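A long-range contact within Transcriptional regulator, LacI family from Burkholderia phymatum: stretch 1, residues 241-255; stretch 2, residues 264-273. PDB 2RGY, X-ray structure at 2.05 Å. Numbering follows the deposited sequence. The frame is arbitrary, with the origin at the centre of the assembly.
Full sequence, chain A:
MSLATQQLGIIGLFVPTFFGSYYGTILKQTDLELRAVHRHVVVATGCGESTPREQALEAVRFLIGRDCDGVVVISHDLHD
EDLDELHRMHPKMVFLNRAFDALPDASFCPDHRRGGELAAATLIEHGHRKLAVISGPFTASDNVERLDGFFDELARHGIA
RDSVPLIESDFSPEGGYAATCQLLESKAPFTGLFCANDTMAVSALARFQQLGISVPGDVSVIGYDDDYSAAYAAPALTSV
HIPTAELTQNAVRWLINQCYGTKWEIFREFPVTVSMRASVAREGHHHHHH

Stretch 1, residues 241-255: HIPTAELTQNAVRWL
Stretch 2, residues 264-273: WEIFREFPVT

An extended segment, residues 264-273, runs antiparallel to a helix and its lead-in: His241 pairs with Thr273, Ile242 with Val272, Pro243 with Phe270, Leu247 with Arg268, Asn250 with Ile266 and Arg253 with Trp264, at CA-CA separations of 5.2 to 6.7 Å.

The first anchor is a single antiparallel bridge. His241 (phi/psi -86/116) donates from N to Thr273 O at 2.6 Å, and the return bond, Thr273 N to His241 O, is weak at 3.4 Å. The same carbonyl, His241 O, also receives a CA-H contact from Val272 CA at 3.5 Å. His241 (chi1 t) and Thr273 (chi1 p) put their side chains on the same face, CB of His241 lying 3.7 Å from OG1 of Thr273.

Pro243 (-75/66) is the N-cap residue, and the helix runs from Thr244 on. Stretch 2 has no regular structure there; its backbone stays mostly extended, broken at Arg268 (-119/3). Phe270 (chi1 m, chi2 99°) points toward the helix and gathers neighbours: Pro243 CG is 3.5 Å from Phe270 CB, Leu247 CD2 meets Phe270 CD1 at the ring edge at 3.6 Å, and Glu246 CB sits 3.7 Å from the Phe270 ring centroid, only 3° off its normal.

Asn250 (chi1 m, chi2 -82°) is the central polar contact, and both ends of its amide are engaged. Asn250 ND2 donates back one turn to Glu246 O at 2.8 Å, an arrangement consistent with OD1 facing the segment. There Asn250 OD1 accepts from Phe267 N at 3.0 Å, nearly linear at 170°, satisfying a backbone NH that has no strand partner here. Water 1 donates to Asn250 OD1 at 2.9 Å and to Glu265 O at 2.6 Å, and its oxygen accepts from Arg253 NH1 at 3.0 Å.

Arg253 (m, t, t, with chi4 176°) extends along Trp264 (chi1 m, chi2 109°). Its CG lies 3.6 Å from the centroid of the Trp264 five-membered ring, and its guanidinium lies flat on the indole, planes at 6°, with CZ 3.6 Å from the centroid of the six-membered ring. Stacking uses the flat face and leaves the edge available for hydrogen bonds: Arg253 NH1 donates to the water, and NE is bonded elsewhere in the structure.

Between these polar sites, Ile266 (m, m) brings CD1 to 3.5 Å from Trp254 N and 3.8 Å from Arg253 CB. Arg268 NH2 comes within 3.6 Å of Trp254 CD1, over one indole face; the cation-pi distance, 5.0 Å from Arg268 CZ to the centroid of the Trp254 five-membered ring, implies at most weak attraction, and Arg268 NH1 and NH2 are hydrogen-bonded elsewhere in the structure.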

ATOM      1  N   HIS A 241     -15.525  -1.026  -9.341  1.00 19.30           N
ATOM      2  CA  HIS A 241     -15.483  -1.393  -7.936  1.00 21.17           C
ATOM      3  C   HIS A 241     -15.688  -2.885  -7.669  1.00 22.35           C
ATOM      4  O   HIS A 241     -16.758  -3.430  -7.933  1.00 24.39           O
ATOM      5  CB  HIS A 241     -16.537  -0.620  -7.155  1.00 23.12           C
ATOM      6  CG  HIS A 241     -16.550  -0.959  -5.700  1.00 25.84           C
ATOM      7  ND1 HIS A 241     -15.643  -0.429  -4.811  1.00 27.73           N
ATOM      8  CD2 HIS A 241     -17.315  -1.823  -4.993  1.00 26.91           C
ATOM      9  CE1 HIS A 241     -15.850  -0.950  -3.615  1.00 28.07           C
ATOM     10  NE2 HIS A 241     -16.858  -1.800  -3.697  1.00 26.35           N
ATOM     11  N   ILE A 242     -14.662  -3.525  -7.120  1.00 22.35           N
ATOM     12  CA  ILE A 242     -14.690  -4.953  -6.791  1.00 23.10           C
ATOM     13  C   ILE A 242     -14.877  -5.099  -5.277  1.00 23.16           C
ATOM     14  O   ILE A 242     -14.132  -4.499  -4.501  1.00 23.35           O
ATOM     15  CB  ILE A 242     -13.359  -5.634  -7.193  1.00 23.78           C
ATOM     16  CG1 ILE A 242     -13.177  -5.573  -8.713  1.00 23.41           C
ATOM     17  CG2 ILE A 242     -13.338  -7.073  -6.704  1.00 23.81           C
ATOM     18  CD1 ILE A 242     -14.292  -6.282  -9.499  1.00 26.29           C
ATOM     19  N   PRO A 243     -15.855  -5.915  -4.838  1.00 22.36           N
ATOM     20  CA  PRO A 243     -16.127  -6.118  -3.408  1.00 23.40           C
ATOM     21  C   PRO A 243     -15.096  -7.014  -2.737  1.00 22.48           C
ATOM     22  O   PRO A 243     -15.413  -8.102  -2.273  1.00 21.56           O
ATOM     23  CB  PRO A 243     -17.518  -6.742  -3.419  1.00 22.89           C
ATOM     24  CG  PRO A 243     -17.416  -7.663  -4.588  1.00 23.62           C
ATOM     25  CD  PRO A 243     -16.686  -6.822  -5.650  1.00 23.03           C
ATOM     26  N   THR A 244     -13.866  -6.527  -2.668  1.00 23.21           N
ATOM     27  CA  THR A 244     -12.767  -7.277  -2.081  1.00 23.09           C
ATOM     28  C   THR A 244     -12.867  -7.471  -0.574  1.00 22.20           C
ATOM     29  O   THR A 244     -12.583  -8.556  -0.071  1.00 24.06           O
ATOM     30  CB  THR A 244     -11.430  -6.598  -2.424  1.00 23.44           C
ATOM     31  OG1 THR A 244     -11.221  -6.688  -3.840  1.00 23.86           O
ATOM     32  CG2 THR A 244     -10.271  -7.264  -1.689  1.00 22.45           C
ATOM     33  N   ALA A 245     -13.262  -6.429   0.146  1.00 21.71           N
ATOM     34  CA  ALA A 245     -13.390  -6.532   1.597  1.00 22.75           C
ATOM     35  C   ALA A 245     -14.464  -7.552   1.977  1.00 22.77           C
ATOM     36  O   ALA A 245     -14.257  -8.370   2.873  1.00 22.16           O
ATOM     37  CB  ALA A 245     -13.722  -5.177   2.195  1.00 22.53           C
ATOM     38  N   GLU A 246     -15.602  -7.507   1.285  1.00 23.02           N
ATOM     39  CA  GLU A 246     -16.709  -8.424   1.564  1.00 24.07           C
ATOM     40  C   GLU A 246     -16.379  -9.883   1.271  1.00 22.73           C
ATOM     41  O   GLU A 246     -16.680 -10.760   2.073  1.00 20.63           O
ATOM     42  CB  GLU A 246     -17.960  -8.027   0.767  1.00 26.54           C
ATOM     43  CG  GLU A 246     -18.542  -6.666   1.122  1.00 31.70           C
ATOM     44  CD  GLU A 246     -18.086  -5.578   0.161  1.00 35.98           C
ATOM     45  OE1 GLU A 246     -16.866  -5.315   0.084  1.00 38.03           O
ATOM     46  OE2 GLU A 246     -18.951  -4.993  -0.530  1.00 38.16           O
ATOM     47  N   LEU A 247     -15.773 -10.145   0.119  1.00 22.31           N
ATOM     48  CA  LEU A 247     -15.430 -11.517  -0.233  1.00 21.95           C
ATOM     49  C   LEU A 247     -14.380 -12.069   0.724  1.00 20.46           C
ATOM     50  O   LEU A 247     -14.444 -13.235   1.117  1.00 20.66           O
ATOM     51  CB  LEU A 247     -14.940 -11.593  -1.685  1.00 24.21           C
ATOM     52  CG  LEU A 247     -16.060 -11.490  -2.737  1.00 28.68           C
ATOM     53  CD1 LEU A 247     -15.469 -11.372  -4.136  1.00 28.19           C
ATOM     54  CD2 LEU A 247     -16.971 -12.716  -2.642  1.00 28.61           C
ATOM     55  N   THR A 248     -13.431 -11.230   1.122  1.00 18.35           N
ATOM     56  CA  THR A 248     -12.391 -11.661   2.045  1.00 18.80           C
ATOM     57  C   THR A 248     -13.025 -11.967   3.406  1.00 18.41           C
ATOM     58  O   THR A 248     -12.756 -12.996   4.016  1.00 18.42           O
ATOM     59  CB  THR A 248     -11.302 -10.576   2.240  1.00 18.57           C
ATOM     60  OG1 THR A 248     -10.670 -10.285   0.988  1.00 18.07           O
ATOM     61  CG2 THR A 248     -10.253 -11.061   3.217  1.00 18.51           C
ATOM     62  N   GLN A 249     -13.868 -11.063   3.880  1.00 18.12           N
ATOM     63  CA  GLN A 249     -14.527 -11.255   5.155  1.00 19.28           C
ATOM     64  C   GLN A 249     -15.261 -12.598   5.167  1.00 18.15           C
ATOM     65  O   GLN A 249     -15.149 -13.371   6.117  1.00 18.81           O
ATOM     66  CB  GLN A 249     -15.503 -10.101   5.403  1.00 19.96           C
ATOM     67  CG  GLN A 249     -16.358 -10.264   6.636  1.00 24.50           C
ATOM     68  CD  GLN A 249     -17.260  -9.075   6.858  1.00 26.43           C
ATOM     69  OE1 GLN A 249     -18.078  -8.725   5.999  1.00 29.14           O
ATOM     70  NE2 GLN A 249     -17.119  -8.443   8.008  1.00 30.18           N
ATOM     71  N   ASN A 250     -15.995 -12.877   4.099  1.00 16.34           N
ATOM     72  CA  ASN A 250     -16.738 -14.121   4.002  1.00 16.98           C
ATOM     73  C   ASN A 250     -15.848 -15.349   3.769  1.00 17.74           C
ATOM     74  O   ASN A 250     -16.130 -16.436   4.285  1.00 17.66           O
ATOM     75  CB  ASN A 250     -17.806 -13.987   2.910  1.00 16.84           C
ATOM     76  CG  ASN A 250     -19.014 -13.189   3.383  1.00 17.84           C
ATOM     77  OD1 ASN A 250     -19.901 -13.731   4.048  1.00 18.90           O
ATOM     78  ND2 ASN A 250     -19.041 -11.896   3.068  1.00 15.45           N
ATOM     79  N   ALA A 251     -14.770 -15.181   3.012  1.00 16.12           N
ATOM     80  CA  ALA A 251     -13.856 -16.285   2.763  1.00 16.50           C
ATOM     81  C   ALA A 251     -13.204 -16.681   4.086  1.00 17.27           C
ATOM     82  O   ALA A 251     -13.092 -17.858   4.406  1.00 17.10           O
ATOM     83  CB  ALA A 251     -12.781 -15.866   1.756  1.00 17.27           C
ATOM     84  N   VAL A 252     -12.792 -15.687   4.866  1.00 16.60           N
ATOM     85  CA  VAL A 252     -12.152 -15.952   6.145  1.00 15.96           C
ATOM     86  C   VAL A 252     -13.143 -16.489   7.181  1.00 17.52           C
ATOM     87  O   VAL A 252     -12.786 -17.336   7.990  1.00 16.65           O
ATOM     88  CB  VAL A 252     -11.444 -14.692   6.678  1.00 15.06           C
ATOM     89  CG1 VAL A 252     -10.852 -14.966   8.045  1.00 16.21           C
ATOM     90  CG2 VAL A 252     -10.334 -14.284   5.712  1.00 16.69           C
ATOM     91  N   ARG A 253     -14.381 -16.002   7.157  1.00 17.27           N
ATOM     92  CA  ARG A 253     -15.393 -16.494   8.092  1.00 17.01           C
ATOM     93  C   ARG A 253     -15.702 -17.963   7.803  1.00 17.40           C
ATOM     94  O   ARG A 253     -15.839 -18.769   8.724  1.00 17.57           O
ATOM     95  CB  ARG A 253     -16.668 -15.658   7.991  1.00 17.13           C
ATOM     96  CG  ARG A 253     -16.536 -14.308   8.671  1.00 16.60           C
ATOM     97  CD  ARG A 253     -17.805 -13.485   8.554  1.00 19.77           C
ATOM     98  NE  ARG A 253     -17.709 -12.265   9.351  1.00 20.83           N
ATOM     99  CZ  ARG A 253     -18.632 -11.313   9.382  1.00 23.49           C
ATOM    100  NH1 ARG A 253     -19.733 -11.429   8.652  1.00 21.05           N
ATOM    101  NH2 ARG A 253     -18.458 -10.252  10.152  1.00 25.04           N
ATOM    102  N   TRP A 254     -15.798 -18.305   6.522  1.00 14.71           N
ATOM    103  CA  TRP A 254     -16.066 -19.676   6.107  1.00 17.32           C
ATOM    104  C   TRP A 254     -14.976 -20.579   6.673  1.00 18.32           C
ATOM    105  O   TRP A 254     -15.263 -21.642   7.223  1.00 17.74           O
ATOM    106  CB  TRP A 254     -16.065 -19.782   4.582  1.00 15.69           C
ATOM    107  CG  TRP A 254     -16.345 -21.164   4.076  1.00 16.76           C
ATOM    108  CD1 TRP A 254     -17.568 -21.765   3.977  1.00 17.47           C
ATOM    109  CD2 TRP A 254     -15.384 -22.126   3.617  1.00 17.10           C
ATOM    110  NE1 TRP A 254     -17.427 -23.044   3.482  1.00 19.01           N
ATOM    111  CE2 TRP A 254     -16.094 -23.291   3.255  1.00 18.69           C
ATOM    112  CE3 TRP A 254     -13.986 -22.121   3.477  1.00 16.55           C
ATOM    113  CZ2 TRP A 254     -15.456 -24.445   2.761  1.00 17.44           C
ATOM    114  CZ3 TRP A 254     -13.348 -23.269   2.983  1.00 15.98           C
ATOM    115  CH2 TRP A 254     -14.086 -24.411   2.633  1.00 17.94           C
ATOM    116  N   LEU A 255     -13.728 -20.133   6.549  1.00 16.86           N
ATOM    117  CA  LEU A 255     -12.585 -20.892   7.042  1.00 17.71           C
ATOM    118  C   LEU A 255     -12.621 -21.010   8.564  1.00 17.78           C
ATOM    119  O   LEU A 255     -12.350 -22.070   9.122  1.00 18.32           O
ATOM    120  CB  LEU A 255     -11.287 -20.215   6.590  1.00 16.92           C
ATOM    121  CG  LEU A 255      -9.973 -20.925   6.915  1.00 18.18           C
ATOM    122  CD1 LEU A 255      -9.972 -22.301   6.258  1.00 18.87           C
ATOM    123  CD2 LEU A 255      -8.794 -20.086   6.433  1.00 14.41           C
ATOM    124  N   TRP A 264     -20.907 -18.572  11.434  1.00 21.85           N
ATOM    125  CA  TRP A 264     -21.183 -17.442  10.561  1.00 22.04           C
ATOM    126  C   TRP A 264     -22.029 -17.862   9.375  1.00 23.49           C
ATOM    127  O   TRP A 264     -21.838 -18.951   8.841  1.00 23.17           O
ATOM    128  CB  TRP A 264     -19.882 -16.896   9.973  1.00 21.94           C
ATOM    129  CG  TRP A 264     -18.967 -16.213  10.930  1.00 23.34           C
ATOM    130  CD1 TRP A 264     -17.766 -16.672  11.398  1.00 22.42           C
ATOM    131  CD2 TRP A 264     -19.130 -14.896  11.463  1.00 22.54           C
ATOM    132  NE1 TRP A 264     -17.169 -15.710  12.183  1.00 22.88           N
ATOM    133  CE2 TRP A 264     -17.984 -14.614  12.237  1.00 22.85           C
ATOM    134  CE3 TRP A 264     -20.134 -13.928  11.355  1.00 24.13           C
ATOM    135  CZ2 TRP A 264     -17.816 -13.390  12.899  1.00 24.07           C
ATOM    136  CZ3 TRP A 264     -19.966 -12.709  12.017  1.00 26.50           C
ATOM    137  CH2 TRP A 264     -18.816 -12.453  12.777  1.00 26.83           C
ATOM    138  N   GLU A 265     -22.958 -17.011   8.951  1.00 23.83           N
ATOM    139  CA  GLU A 265     -23.720 -17.315   7.750  1.00 25.22           C
ATOM    140  C   GLU A 265     -22.752 -16.797   6.696  1.00 23.91           C
ATOM    141  O   GLU A 265     -22.159 -15.730   6.871  1.00 23.13           O
ATOM    142  CB  GLU A 265     -25.038 -16.530   7.692  1.00 28.80           C
ATOM    143  CG  GLU A 265     -26.060 -16.975   8.731  1.00 34.54           C
ATOM    144  CD  GLU A 265     -27.396 -16.258   8.588  1.00 39.11           C
ATOM    145  OE1 GLU A 265     -27.451 -15.023   8.834  1.00 40.55           O
ATOM    146  OE2 GLU A 265     -28.387 -16.935   8.226  1.00 39.18           O
ATOM    147  N   ILE A 266     -22.581 -17.547   5.615  1.00 23.51           N
ATOM    148  CA  ILE A 266     -21.646 -17.160   4.560  1.00 22.25           C
ATOM    149  C   ILE A 266     -22.326 -16.692   3.273  1.00 22.45           C
ATOM    150  O   ILE A 266     -23.211 -17.368   2.756  1.00 22.07           O
ATOM    151  CB  ILE A 266     -20.711 -18.342   4.226  1.00 21.09           C
ATOM    152  CG1 ILE A 266     -20.077 -18.877   5.513  1.00 19.89           C
ATOM    153  CG2 ILE A 266     -19.631 -17.907   3.245  1.00 23.11           C
ATOM    154  CD1 ILE A 266     -19.286 -17.848   6.286  1.00 18.46           C
ATOM    155  N   PHE A 267     -21.905 -15.531   2.766  1.00 21.55           N
ATOM    156  CA  PHE A 267     -22.451 -14.976   1.522  1.00 21.69           C
ATOM    157  C   PHE A 267     -21.348 -14.893   0.466  1.00 22.14           C
ATOM    158  O   PHE A 267     -20.223 -14.479   0.763  1.00 21.14           O
ATOM    159  CB  PHE A 267     -23.068 -13.606   1.796  1.00 22.69           C
ATOM    160  CG  PHE A 267     -24.096 -13.636   2.893  1.00 26.02           C
ATOM    161  CD1 PHE A 267     -23.699 -13.658   4.234  1.00 25.80           C
ATOM    162  CD2 PHE A 267     -25.453 -13.737   2.590  1.00 27.14           C
ATOM    163  CE1 PHE A 267     -24.642 -13.789   5.266  1.00 27.69           C
ATOM    164  CE2 PHE A 267     -26.414 -13.869   3.613  1.00 28.50           C
ATOM    165  CZ  PHE A 267     -26.004 -13.895   4.953  1.00 27.81           C
ATOM    166  N   ARG A 268     -21.675 -15.299  -0.759  1.00 22.70           N
ATOM    167  CA  ARG A 268     -20.710 -15.333  -1.864  1.00 24.17           C
ATOM    168  C   ARG A 268     -21.049 -14.448  -3.063  1.00 26.04           C
ATOM    169  O   ARG A 268     -20.329 -14.464  -4.068  1.00 25.84           O
ATOM    170  CB  ARG A 268     -20.567 -16.774  -2.368  1.00 23.50           C
ATOM    171  CG  ARG A 268     -20.121 -17.759  -1.311  1.00 25.02           C
ATOM    172  CD  ARG A 268     -20.580 -19.172  -1.633  1.00 23.65           C
ATOM    173  NE  ARG A 268     -20.164 -20.097  -0.591  1.00 21.51           N
ATOM    174  CZ  ARG A 268     -18.910 -20.491  -0.413  1.00 23.66           C
ATOM    175  NH1 ARG A 268     -17.957 -20.045  -1.224  1.00 21.76           N
ATOM    176  NH2 ARG A 268     -18.604 -21.300   0.595  1.00 22.77           N
ATOM    177  N   GLU A 269     -22.136 -13.691  -2.972  1.00 26.83           N
ATOM    178  CA  GLU A 269     -22.553 -12.842  -4.089  1.00 28.17           C
ATOM    179  C   GLU A 269     -22.590 -11.365  -3.743  1.00 27.45           C
ATOM    180  O   GLU A 269     -23.352 -10.944  -2.873  1.00 26.24           O
ATOM    181  CB  GLU A 269     -23.944 -13.260  -4.581  1.00 31.15           C
ATOM    182  CG  GLU A 269     -24.037 -14.712  -5.060  1.00 38.37           C
ATOM    183  CD  GLU A 269     -23.039 -15.019  -6.164  1.00 41.44           C
ATOM    184  OE1 GLU A 269     -22.925 -14.196  -7.095  1.00 44.28           O
ATOM    185  OE2 GLU A 269     -22.365 -16.078  -6.104  1.00 43.65           O
ATOM    186  N   PHE A 270     -21.766 -10.583  -4.426  1.00 26.44           N
ATOM    187  CA  PHE A 270     -21.747  -9.149  -4.204  1.00 27.11           C
ATOM    188  C   PHE A 270     -21.718  -8.468  -5.549  1.00 27.17           C
ATOM    189  O   PHE A 270     -21.131  -8.980  -6.505  1.00 27.86           O
ATOM    190  CB  PHE A 270     -20.555  -8.755  -3.346  1.00 26.69           C
ATOM    191  CG  PHE A 270     -20.560  -9.419  -2.009  1.00 28.53           C
ATOM    192  CD1 PHE A 270     -19.785 -10.556  -1.783  1.00 28.33           C
ATOM    193  CD2 PHE A 270     -21.412  -8.964  -0.998  1.00 27.61           C
ATOM    194  CE1 PHE A 270     -19.853 -11.239  -0.565  1.00 30.34           C
ATOM    195  CE2 PHE A 270     -21.497  -9.640   0.234  1.00 29.34           C
ATOM    196  CZ  PHE A 270     -20.717 -10.782   0.451  1.00 29.39           C
ATOM    197  N   PRO A 271     -22.380  -7.313  -5.657  1.00 26.78           N
ATOM    198  CA  PRO A 271     -22.360  -6.666  -6.961  1.00 27.67           C
ATOM    199  C   PRO A 271     -21.092  -5.887  -7.262  1.00 27.16           C
ATOM    200  O   PRO A 271     -20.387  -5.417  -6.367  1.00 24.97           O
ATOM    201  CB  PRO A 271     -23.609  -5.782  -6.919  1.00 27.06           C
ATOM    202  CG  PRO A 271     -23.649  -5.347  -5.496  1.00 28.73           C
ATOM    203  CD  PRO A 271     -23.311  -6.630  -4.736  1.00 28.50           C
ATOM    204  N   VAL A 272     -20.798  -5.799  -8.548  1.00 28.02           N
ATOM    205  CA  VAL A 272     -19.661  -5.044  -9.020  1.00 26.84           C
ATOM    206  C   VAL A 272     -20.317  -3.813  -9.647  1.00 25.92           C
ATOM    207  O   VAL A 272     -21.344  -3.916 -10.327  1.00 24.64           O
ATOM    208  CB  VAL A 272     -18.877  -5.841 -10.071  1.00 28.07           C
ATOM    209  CG1 VAL A 272     -19.772  -6.134 -11.246  1.00 29.68           C
ATOM    210  CG2 VAL A 272     -17.653  -5.066 -10.517  1.00 28.80           C
ATOM    211  N   THR A 273     -19.751  -2.649  -9.382  1.00 24.28           N
ATOM    212  CA  THR A 273     -20.284  -1.406  -9.914  1.00 24.13           C
ATOM    213  C   THR A 273     -19.119  -0.554 -10.398  1.00 24.53           C
ATOM    214  O   THR A 273     -17.957  -0.966 -10.307  1.00 24.16           O
ATOM    215  CB  THR A 273     -21.030  -0.617  -8.832  1.00 24.73           C
ATOM    216  OG1 THR A 273     -20.155  -0.411  -7.716  1.00 25.30           O
ATOM    217  CG2 THR A 273     -22.278  -1.380  -8.369  1.00 24.22           C
TER
HETATM  218  O   HOH W   1     -20.795 -13.472   6.795  1.00 23.33           O